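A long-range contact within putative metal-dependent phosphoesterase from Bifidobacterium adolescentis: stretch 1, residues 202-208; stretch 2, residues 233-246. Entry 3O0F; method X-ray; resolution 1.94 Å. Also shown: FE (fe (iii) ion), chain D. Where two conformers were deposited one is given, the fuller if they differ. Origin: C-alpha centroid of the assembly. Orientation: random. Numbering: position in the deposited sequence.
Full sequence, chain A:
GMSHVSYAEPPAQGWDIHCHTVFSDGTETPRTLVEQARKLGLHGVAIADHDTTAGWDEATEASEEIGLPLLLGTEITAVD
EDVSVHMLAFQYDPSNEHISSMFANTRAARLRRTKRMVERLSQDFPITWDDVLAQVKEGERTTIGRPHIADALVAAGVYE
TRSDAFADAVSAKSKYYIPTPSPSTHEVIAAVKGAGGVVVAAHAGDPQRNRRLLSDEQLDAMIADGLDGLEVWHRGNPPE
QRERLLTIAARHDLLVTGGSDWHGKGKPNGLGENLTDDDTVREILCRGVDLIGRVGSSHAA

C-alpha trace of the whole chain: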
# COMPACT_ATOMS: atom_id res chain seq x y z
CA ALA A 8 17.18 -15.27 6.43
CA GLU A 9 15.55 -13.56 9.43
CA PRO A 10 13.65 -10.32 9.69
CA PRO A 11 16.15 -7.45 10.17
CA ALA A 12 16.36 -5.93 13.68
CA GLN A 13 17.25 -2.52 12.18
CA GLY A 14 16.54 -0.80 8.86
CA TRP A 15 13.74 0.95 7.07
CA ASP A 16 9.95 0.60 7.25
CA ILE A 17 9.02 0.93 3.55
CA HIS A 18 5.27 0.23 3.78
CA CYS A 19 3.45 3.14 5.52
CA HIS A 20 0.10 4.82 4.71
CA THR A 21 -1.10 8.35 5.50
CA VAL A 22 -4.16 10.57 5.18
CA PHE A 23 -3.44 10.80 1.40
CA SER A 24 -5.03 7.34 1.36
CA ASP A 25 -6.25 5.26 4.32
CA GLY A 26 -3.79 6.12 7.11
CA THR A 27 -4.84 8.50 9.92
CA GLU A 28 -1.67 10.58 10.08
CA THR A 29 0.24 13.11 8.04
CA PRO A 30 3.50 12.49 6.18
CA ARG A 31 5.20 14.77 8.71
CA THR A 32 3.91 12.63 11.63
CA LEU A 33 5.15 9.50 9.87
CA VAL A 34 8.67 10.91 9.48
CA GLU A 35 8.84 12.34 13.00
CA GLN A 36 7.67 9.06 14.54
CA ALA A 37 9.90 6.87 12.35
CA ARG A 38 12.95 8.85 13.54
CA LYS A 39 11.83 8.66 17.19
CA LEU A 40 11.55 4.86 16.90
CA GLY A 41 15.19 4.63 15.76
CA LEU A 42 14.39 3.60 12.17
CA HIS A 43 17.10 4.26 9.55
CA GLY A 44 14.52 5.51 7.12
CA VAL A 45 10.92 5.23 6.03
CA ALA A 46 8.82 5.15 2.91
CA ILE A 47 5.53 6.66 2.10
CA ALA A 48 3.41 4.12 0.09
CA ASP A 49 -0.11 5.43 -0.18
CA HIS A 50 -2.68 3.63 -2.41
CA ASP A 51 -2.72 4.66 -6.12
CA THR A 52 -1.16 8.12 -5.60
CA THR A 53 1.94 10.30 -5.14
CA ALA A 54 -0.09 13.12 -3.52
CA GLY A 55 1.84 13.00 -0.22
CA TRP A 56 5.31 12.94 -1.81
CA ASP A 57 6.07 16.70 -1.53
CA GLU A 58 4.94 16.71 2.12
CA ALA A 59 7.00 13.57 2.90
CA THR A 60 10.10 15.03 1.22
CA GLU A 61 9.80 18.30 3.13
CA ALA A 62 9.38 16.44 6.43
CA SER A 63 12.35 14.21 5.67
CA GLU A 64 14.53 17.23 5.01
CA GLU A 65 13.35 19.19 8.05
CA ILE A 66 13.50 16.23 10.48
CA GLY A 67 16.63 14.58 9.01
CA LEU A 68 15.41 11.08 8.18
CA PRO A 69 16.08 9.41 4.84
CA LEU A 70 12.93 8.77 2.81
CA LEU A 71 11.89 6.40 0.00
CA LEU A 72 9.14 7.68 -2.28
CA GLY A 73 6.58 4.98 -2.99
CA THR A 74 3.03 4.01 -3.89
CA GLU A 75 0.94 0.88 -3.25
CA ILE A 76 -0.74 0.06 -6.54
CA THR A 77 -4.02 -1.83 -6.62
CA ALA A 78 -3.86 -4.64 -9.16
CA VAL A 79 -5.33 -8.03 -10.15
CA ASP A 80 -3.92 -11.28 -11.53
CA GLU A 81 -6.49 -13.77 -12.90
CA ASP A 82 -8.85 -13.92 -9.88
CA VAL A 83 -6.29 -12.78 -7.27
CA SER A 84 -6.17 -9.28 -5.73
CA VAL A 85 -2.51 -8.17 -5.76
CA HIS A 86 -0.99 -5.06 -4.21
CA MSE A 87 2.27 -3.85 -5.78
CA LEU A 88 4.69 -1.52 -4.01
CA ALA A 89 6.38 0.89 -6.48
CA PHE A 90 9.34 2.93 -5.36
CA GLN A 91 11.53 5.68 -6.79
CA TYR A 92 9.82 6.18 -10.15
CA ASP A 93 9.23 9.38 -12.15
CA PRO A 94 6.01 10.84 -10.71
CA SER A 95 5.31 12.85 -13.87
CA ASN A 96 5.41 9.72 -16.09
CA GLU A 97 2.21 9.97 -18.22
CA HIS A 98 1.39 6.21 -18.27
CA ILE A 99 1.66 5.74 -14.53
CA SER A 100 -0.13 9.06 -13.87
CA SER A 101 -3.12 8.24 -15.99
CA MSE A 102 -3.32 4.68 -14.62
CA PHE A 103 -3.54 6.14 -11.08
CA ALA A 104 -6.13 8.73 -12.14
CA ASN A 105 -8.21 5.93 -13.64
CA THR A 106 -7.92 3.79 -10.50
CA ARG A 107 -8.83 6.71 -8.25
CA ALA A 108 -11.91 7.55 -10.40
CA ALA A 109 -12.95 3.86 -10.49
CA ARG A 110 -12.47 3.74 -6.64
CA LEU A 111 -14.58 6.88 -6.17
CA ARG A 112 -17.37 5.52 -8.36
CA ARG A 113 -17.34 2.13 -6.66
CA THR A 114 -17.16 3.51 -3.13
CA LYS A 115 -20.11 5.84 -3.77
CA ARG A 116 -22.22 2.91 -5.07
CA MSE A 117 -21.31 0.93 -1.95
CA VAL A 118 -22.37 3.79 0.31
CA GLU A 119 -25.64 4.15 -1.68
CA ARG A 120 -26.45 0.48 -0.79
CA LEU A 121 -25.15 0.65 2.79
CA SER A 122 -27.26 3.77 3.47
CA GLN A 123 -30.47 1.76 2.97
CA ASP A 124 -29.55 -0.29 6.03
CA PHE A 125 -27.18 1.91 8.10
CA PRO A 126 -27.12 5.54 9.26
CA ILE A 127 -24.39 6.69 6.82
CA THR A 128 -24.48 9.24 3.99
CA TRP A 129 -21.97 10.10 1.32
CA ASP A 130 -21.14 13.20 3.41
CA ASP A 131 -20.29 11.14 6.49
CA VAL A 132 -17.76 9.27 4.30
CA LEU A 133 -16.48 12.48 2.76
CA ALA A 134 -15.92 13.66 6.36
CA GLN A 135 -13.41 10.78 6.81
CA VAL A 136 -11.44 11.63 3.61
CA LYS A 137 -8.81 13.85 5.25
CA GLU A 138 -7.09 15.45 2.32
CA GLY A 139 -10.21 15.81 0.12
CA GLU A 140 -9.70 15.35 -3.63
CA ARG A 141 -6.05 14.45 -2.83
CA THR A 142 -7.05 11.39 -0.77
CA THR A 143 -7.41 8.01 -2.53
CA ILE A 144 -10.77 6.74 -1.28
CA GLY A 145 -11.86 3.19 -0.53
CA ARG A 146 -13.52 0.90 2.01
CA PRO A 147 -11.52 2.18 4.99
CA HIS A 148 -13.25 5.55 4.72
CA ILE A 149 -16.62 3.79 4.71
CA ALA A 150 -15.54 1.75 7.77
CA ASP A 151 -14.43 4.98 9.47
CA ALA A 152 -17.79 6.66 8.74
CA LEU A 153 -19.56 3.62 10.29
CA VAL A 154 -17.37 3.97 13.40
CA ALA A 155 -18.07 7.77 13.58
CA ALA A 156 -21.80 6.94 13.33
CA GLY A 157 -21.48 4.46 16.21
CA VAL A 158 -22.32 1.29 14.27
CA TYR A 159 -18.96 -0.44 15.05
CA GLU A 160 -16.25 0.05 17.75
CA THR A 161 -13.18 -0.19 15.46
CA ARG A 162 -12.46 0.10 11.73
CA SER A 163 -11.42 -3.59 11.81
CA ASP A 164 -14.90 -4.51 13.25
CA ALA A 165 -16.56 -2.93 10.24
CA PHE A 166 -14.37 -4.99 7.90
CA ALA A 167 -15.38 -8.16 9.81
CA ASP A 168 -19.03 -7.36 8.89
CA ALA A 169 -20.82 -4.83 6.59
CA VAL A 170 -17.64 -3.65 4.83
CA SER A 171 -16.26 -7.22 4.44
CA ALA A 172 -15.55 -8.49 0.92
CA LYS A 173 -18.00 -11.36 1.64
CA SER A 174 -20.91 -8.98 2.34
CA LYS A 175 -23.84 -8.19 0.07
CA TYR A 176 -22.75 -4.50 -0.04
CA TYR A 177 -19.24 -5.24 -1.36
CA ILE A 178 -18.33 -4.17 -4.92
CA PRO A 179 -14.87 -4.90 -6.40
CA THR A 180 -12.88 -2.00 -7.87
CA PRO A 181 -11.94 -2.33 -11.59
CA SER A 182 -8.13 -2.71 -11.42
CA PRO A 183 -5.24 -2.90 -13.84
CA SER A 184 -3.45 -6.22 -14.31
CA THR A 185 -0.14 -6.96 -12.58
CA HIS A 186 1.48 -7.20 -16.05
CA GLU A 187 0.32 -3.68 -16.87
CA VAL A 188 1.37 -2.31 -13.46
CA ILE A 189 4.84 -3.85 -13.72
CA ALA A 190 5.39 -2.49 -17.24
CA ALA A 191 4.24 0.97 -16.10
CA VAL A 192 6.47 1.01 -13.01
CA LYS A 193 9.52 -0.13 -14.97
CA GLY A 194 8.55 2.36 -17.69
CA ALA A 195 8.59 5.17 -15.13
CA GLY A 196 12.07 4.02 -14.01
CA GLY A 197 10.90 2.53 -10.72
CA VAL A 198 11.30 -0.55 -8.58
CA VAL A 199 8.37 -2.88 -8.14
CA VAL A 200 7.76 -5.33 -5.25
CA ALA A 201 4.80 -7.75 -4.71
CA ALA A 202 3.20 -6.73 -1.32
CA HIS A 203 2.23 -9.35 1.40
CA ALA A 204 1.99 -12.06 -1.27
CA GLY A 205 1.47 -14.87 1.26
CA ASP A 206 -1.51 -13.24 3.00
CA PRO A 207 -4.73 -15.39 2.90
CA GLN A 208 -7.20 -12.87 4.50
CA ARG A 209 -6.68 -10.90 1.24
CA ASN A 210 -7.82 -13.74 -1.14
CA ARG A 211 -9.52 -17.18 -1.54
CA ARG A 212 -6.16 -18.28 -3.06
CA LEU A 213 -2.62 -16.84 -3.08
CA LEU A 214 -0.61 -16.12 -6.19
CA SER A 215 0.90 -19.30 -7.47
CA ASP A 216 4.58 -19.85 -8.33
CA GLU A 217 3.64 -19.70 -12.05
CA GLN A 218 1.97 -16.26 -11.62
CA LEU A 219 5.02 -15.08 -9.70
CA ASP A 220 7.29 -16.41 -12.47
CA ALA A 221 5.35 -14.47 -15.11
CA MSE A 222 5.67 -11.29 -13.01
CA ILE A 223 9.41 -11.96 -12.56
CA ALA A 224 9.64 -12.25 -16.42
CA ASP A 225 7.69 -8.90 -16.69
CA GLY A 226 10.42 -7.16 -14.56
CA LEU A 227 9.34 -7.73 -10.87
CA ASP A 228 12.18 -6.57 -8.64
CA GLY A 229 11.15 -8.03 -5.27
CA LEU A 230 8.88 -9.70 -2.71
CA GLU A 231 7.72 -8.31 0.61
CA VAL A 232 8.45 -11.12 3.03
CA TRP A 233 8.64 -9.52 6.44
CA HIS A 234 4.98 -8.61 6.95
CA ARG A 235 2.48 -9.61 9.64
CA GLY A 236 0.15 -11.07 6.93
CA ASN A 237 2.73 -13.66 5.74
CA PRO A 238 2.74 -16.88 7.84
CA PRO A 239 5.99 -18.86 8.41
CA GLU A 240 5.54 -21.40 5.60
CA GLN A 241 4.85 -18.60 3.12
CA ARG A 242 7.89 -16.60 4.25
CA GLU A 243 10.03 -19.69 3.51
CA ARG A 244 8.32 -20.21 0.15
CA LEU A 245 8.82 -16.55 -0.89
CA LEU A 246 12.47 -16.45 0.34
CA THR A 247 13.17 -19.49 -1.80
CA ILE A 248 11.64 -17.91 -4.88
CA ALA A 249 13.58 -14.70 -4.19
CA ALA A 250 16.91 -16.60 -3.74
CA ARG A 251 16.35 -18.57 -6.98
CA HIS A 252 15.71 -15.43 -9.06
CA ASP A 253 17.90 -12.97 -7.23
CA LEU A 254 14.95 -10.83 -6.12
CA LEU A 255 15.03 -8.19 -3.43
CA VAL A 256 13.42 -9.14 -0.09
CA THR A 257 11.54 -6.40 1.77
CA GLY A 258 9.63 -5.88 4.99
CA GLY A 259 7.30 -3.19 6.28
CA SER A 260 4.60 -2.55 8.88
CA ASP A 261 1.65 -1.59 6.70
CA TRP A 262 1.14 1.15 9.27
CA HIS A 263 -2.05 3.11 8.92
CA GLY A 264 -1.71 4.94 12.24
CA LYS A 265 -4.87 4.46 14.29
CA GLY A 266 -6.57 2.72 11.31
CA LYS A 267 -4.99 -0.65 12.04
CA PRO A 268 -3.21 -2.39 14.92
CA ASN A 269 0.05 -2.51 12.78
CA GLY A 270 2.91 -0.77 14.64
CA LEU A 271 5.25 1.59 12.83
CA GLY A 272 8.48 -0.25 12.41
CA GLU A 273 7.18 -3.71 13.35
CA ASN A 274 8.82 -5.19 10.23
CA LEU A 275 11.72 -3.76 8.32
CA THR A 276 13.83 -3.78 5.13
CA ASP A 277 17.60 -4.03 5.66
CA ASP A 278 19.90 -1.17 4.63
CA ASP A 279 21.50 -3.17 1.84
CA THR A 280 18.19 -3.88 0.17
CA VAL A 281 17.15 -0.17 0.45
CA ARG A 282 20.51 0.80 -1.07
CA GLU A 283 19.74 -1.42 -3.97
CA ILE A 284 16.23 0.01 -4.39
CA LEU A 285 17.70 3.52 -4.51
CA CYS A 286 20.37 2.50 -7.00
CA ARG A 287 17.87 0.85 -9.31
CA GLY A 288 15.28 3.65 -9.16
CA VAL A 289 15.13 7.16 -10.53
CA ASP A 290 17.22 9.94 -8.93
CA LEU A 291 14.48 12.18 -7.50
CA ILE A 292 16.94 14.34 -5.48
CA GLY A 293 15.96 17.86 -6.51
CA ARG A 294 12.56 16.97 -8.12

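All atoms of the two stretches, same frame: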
# COMPACT_ATOMS: atom_id res chain seq x y z
N ALA A 202 3.54 -6.97 -2.75
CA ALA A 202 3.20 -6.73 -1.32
C ALA A 202 2.47 -7.95 -0.70
O ALA A 202 1.67 -8.59 -1.36
CB ALA A 202 2.33 -5.48 -1.17
N HIS A 203 2.81 -8.26 0.55
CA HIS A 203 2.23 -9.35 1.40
C HIS A 203 1.66 -10.52 0.56
O HIS A 203 0.46 -10.83 0.62
CB HIS A 203 1.16 -8.74 2.35
CG HIS A 203 0.22 -7.79 1.67
ND1 HIS A 203 -0.72 -8.20 0.74
CD2 HIS A 203 0.06 -6.44 1.78
CE1 HIS A 203 -1.40 -7.15 0.29
NE2 HIS A 203 -0.94 -6.07 0.91
N ALA A 204 2.51 -11.17 -0.23
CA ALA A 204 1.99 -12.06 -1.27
C ALA A 204 1.55 -13.41 -0.70
O ALA A 204 0.94 -14.21 -1.43
CB ALA A 204 3.01 -12.26 -2.41
N GLY A 205 1.90 -13.66 0.57
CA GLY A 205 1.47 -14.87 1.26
C GLY A 205 0.27 -14.71 2.18
O GLY A 205 0.00 -15.60 3.01
N ASP A 206 -0.46 -13.60 2.04
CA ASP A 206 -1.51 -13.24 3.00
C ASP A 206 -2.90 -13.78 2.55
O ASP A 206 -3.43 -13.35 1.54
CB ASP A 206 -1.50 -11.71 3.19
CG ASP A 206 -2.49 -11.22 4.23
OD1 ASP A 206 -3.23 -12.03 4.83
OD2 ASP A 206 -2.52 -10.00 4.45
N PRO A 207 -3.47 -14.73 3.31
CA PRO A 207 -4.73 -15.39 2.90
C PRO A 207 -6.01 -14.59 3.20
O PRO A 207 -7.01 -14.79 2.49
CB PRO A 207 -4.71 -16.70 3.69
CG PRO A 207 -3.93 -16.40 4.95
CD PRO A 207 -2.99 -15.24 4.62
N GLN A 208 -6.01 -13.71 4.21
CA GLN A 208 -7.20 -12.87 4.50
C GLN A 208 -7.55 -11.98 3.29
O GLN A 208 -8.74 -11.67 3.05
CB GLN A 208 -6.99 -12.05 5.79
CG GLN A 208 -6.94 -12.93 7.06
N TRP A 233 8.77 -9.81 5.01
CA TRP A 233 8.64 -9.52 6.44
C TRP A 233 7.42 -8.63 6.63
O TRP A 233 7.50 -7.40 6.54
CB TRP A 233 9.90 -8.89 6.99
CG TRP A 233 11.18 -9.49 6.46
CD1 TRP A 233 12.16 -8.85 5.79
CD2 TRP A 233 11.61 -10.85 6.60
NE1 TRP A 233 13.20 -9.73 5.51
CE2 TRP A 233 12.87 -10.96 5.99
CE3 TRP A 233 11.04 -11.98 7.21
CZ2 TRP A 233 13.58 -12.18 5.94
CZ3 TRP A 233 11.74 -13.19 7.18
CH2 TRP A 233 13.01 -13.27 6.55
N HIS A 234 6.28 -9.28 6.88
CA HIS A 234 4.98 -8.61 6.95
C HIS A 234 4.09 -9.48 7.82
O HIS A 234 4.11 -10.70 7.70
CB HIS A 234 4.39 -8.44 5.56
CG HIS A 234 3.11 -7.65 5.52
ND1 HIS A 234 1.89 -8.18 5.86
CD2 HIS A 234 2.86 -6.38 5.11
CE1 HIS A 234 0.94 -7.26 5.72
NE2 HIS A 234 1.50 -6.17 5.24
N ARG A 235 3.32 -8.86 8.69
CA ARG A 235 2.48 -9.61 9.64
C ARG A 235 1.45 -10.52 8.96
O ARG A 235 1.06 -11.51 9.55
CB ARG A 235 1.78 -8.67 10.63
CG ARG A 235 0.66 -7.78 10.03
CD ARG A 235 -0.32 -7.36 11.11
NE ARG A 235 0.35 -6.68 12.22
CZ ARG A 235 -0.17 -6.52 13.45
NH1 ARG A 235 -1.37 -6.97 13.76
NH2 ARG A 235 0.52 -5.88 14.35
N GLY A 236 1.05 -10.21 7.73
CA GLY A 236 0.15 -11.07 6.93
C GLY A 236 0.74 -12.33 6.27
O GLY A 236 -0.01 -13.19 5.76
N ASN A 237 2.07 -12.45 6.26
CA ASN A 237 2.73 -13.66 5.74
C ASN A 237 3.06 -14.67 6.86
O ASN A 237 4.02 -14.47 7.61
CB ASN A 237 4.04 -13.30 4.99
CG ASN A 237 3.83 -12.53 3.68
OD1 ASN A 237 2.80 -12.65 2.98
ND2 ASN A 237 4.87 -11.73 3.31
N PRO A 238 2.34 -15.81 6.92
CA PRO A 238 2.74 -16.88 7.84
C PRO A 238 4.10 -17.53 7.52
O PRO A 238 4.61 -17.37 6.41
CB PRO A 238 1.64 -17.94 7.71
CG PRO A 238 0.65 -17.41 6.72
CD PRO A 238 1.23 -16.22 6.04
N PRO A 239 4.67 -18.25 8.50
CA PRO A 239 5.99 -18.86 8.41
C PRO A 239 6.29 -19.69 7.16
O PRO A 239 7.36 -19.53 6.56
CB PRO A 239 6.08 -19.74 9.67
CG PRO A 239 5.09 -19.18 10.64
CD PRO A 239 4.09 -18.36 9.87
N GLU A 240 5.36 -20.57 6.78
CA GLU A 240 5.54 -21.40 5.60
C GLU A 240 5.66 -20.57 4.32
O GLU A 240 6.38 -20.94 3.40
CB GLU A 240 4.37 -22.38 5.46
CG GLU A 240 3.01 -21.69 5.37
CD GLU A 240 2.24 -21.67 6.68
OE1 GLU A 240 2.87 -21.62 7.77
OE2 GLU A 240 0.98 -21.70 6.60
N GLN A 241 4.92 -19.46 4.27
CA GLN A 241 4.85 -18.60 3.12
C GLN A 241 6.10 -17.74 3.05
O GLN A 241 6.59 -17.46 1.99
CB GLN A 241 3.60 -17.71 3.14
CG GLN A 241 2.28 -18.41 2.79
CD GLN A 241 2.32 -19.09 1.41
OE1 GLN A 241 2.92 -18.54 0.48
NE2 GLN A 241 1.68 -20.26 1.27
N ARG A 242 6.59 -17.27 4.20
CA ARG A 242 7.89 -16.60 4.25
C ARG A 242 8.95 -17.51 3.68
O ARG A 242 9.71 -17.08 2.81
CB ARG A 242 8.21 -16.11 5.66
CG ARG A 242 7.20 -15.11 6.20
CD ARG A 242 7.66 -14.58 7.58
NE ARG A 242 6.71 -13.60 8.13
CZ ARG A 242 7.00 -12.76 9.12
NH1 ARG A 242 8.21 -12.75 9.67
NH2 ARG A 242 6.09 -11.90 9.52
N GLU A 243 8.99 -18.78 4.08
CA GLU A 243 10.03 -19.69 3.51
C GLU A 243 9.85 -19.91 2.01
O GLU A 243 10.81 -19.92 1.25
CB GLU A 243 10.03 -21.06 4.19
CG GLU A 243 10.70 -21.06 5.59
CD GLU A 243 10.27 -22.25 6.45
OE1 GLU A 243 9.75 -23.24 5.87
OE2 GLU A 243 10.43 -22.19 7.70
N ARG A 244 8.61 -20.05 1.58
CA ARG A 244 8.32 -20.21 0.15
C ARG A 244 8.79 -18.95 -0.64
O ARG A 244 9.46 -19.05 -1.67
CB ARG A 244 6.82 -20.49 -0.02
CG ARG A 244 6.27 -20.22 -1.40
CD ARG A 244 4.87 -20.77 -1.60
NE ARG A 244 4.45 -20.35 -2.93
CZ ARG A 244 3.70 -19.30 -3.21
NH1 ARG A 244 3.14 -18.57 -2.25
NH2 ARG A 244 3.46 -18.97 -4.49
N LEU A 245 8.48 -17.77 -0.15
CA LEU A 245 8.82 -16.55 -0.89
C LEU A 245 10.34 -16.29 -0.88
O LEU A 245 10.89 -15.79 -1.86
CB LEU A 245 8.03 -15.35 -0.30
CG LEU A 245 6.49 -15.35 -0.41
CD1 LEU A 245 5.92 -14.20 0.47
CD2 LEU A 245 5.97 -15.17 -1.88
N LEU A 246 11.01 -16.61 0.23
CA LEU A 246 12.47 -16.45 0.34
C LEU A 246 13.17 -17.36 -0.67
O LEU A 246 14.19 -17.00 -1.24
CB LEU A 246 12.96 -16.78 1.75
CG LEU A 246 12.66 -15.77 2.85
CD1 LEU A 246 12.98 -16.38 4.21
CD2 LEU A 246 13.40 -14.42 2.61
FE FE D . -1.88 -3.99 0.71
O HOH W 1 1.99 -16.11 -3.11
O HOH W 2 -0.69 -3.45 2.24

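Two tight turns meet here, each a type I beta turn, His203 to Asp206 in one stretch and His234 to Asn237 in the other, and a helix follows the second. His234 opens the contact with its CA-to-CB bond toward stretch 1. His203 CB lies over one face of the His234 ring, 3.6 Å from its centroid and 10° off the normal, a CH-pi contact. The two imidazole planes meet obliquely at 57°, and His203 keeps its NE2 for the iron, 2.3 Å from FE. His234 ND1 meanwhile accepts a hydrogen bond from Gly236 N at 2.9 Å, so the same ring braces its own turn.

The CA-to-CB bond of Arg235 points away, and the residue takes no part. Gly236 shows why space matters: an ideal CB would sit 2.5 Å from Asp206 OD2, a clash. Its carbonyl O approaches Asp206 CA at 3.1 Å, a CA-H...O contact.

Asn237 supplies the one direct hydrogen bond between the stretches. Its CA-to-CB bond runs sideways, but with chi1 in m the amide end comes nearer, and OD1 accepts from Gly205 N at 2.8 Å. One side chain thus satisfies a backbone NH inside the opposing turn. Pro238, the N-cap residue, packs its CD 3.3 Å from Gly205 O.

On the helix, Gln241 and Leu245 are one turn apart and the CA-to-CB bonds of both point toward stretch 1. Gln241 CG reaches Gly205 O at 3.6 Å; an ideal CB on Gly205 would lie 2.7 Å from Gln241 CB and 2.9 Å from Asn237 OD1, so this close approach depends on glycine. Arg242 has its CA-to-CB bond directed away, yet ties the loop to the helix: its NE donates to Asn237 O and its NH2 to His234 O, both at 2.9 Å. Arg244 NH1 donates to water 1 at 2.8 Å, which donates to Ala204 O at 2.7 Å. Leu245 CD2 closes the contact against Ala204 CB at 4.2 Å.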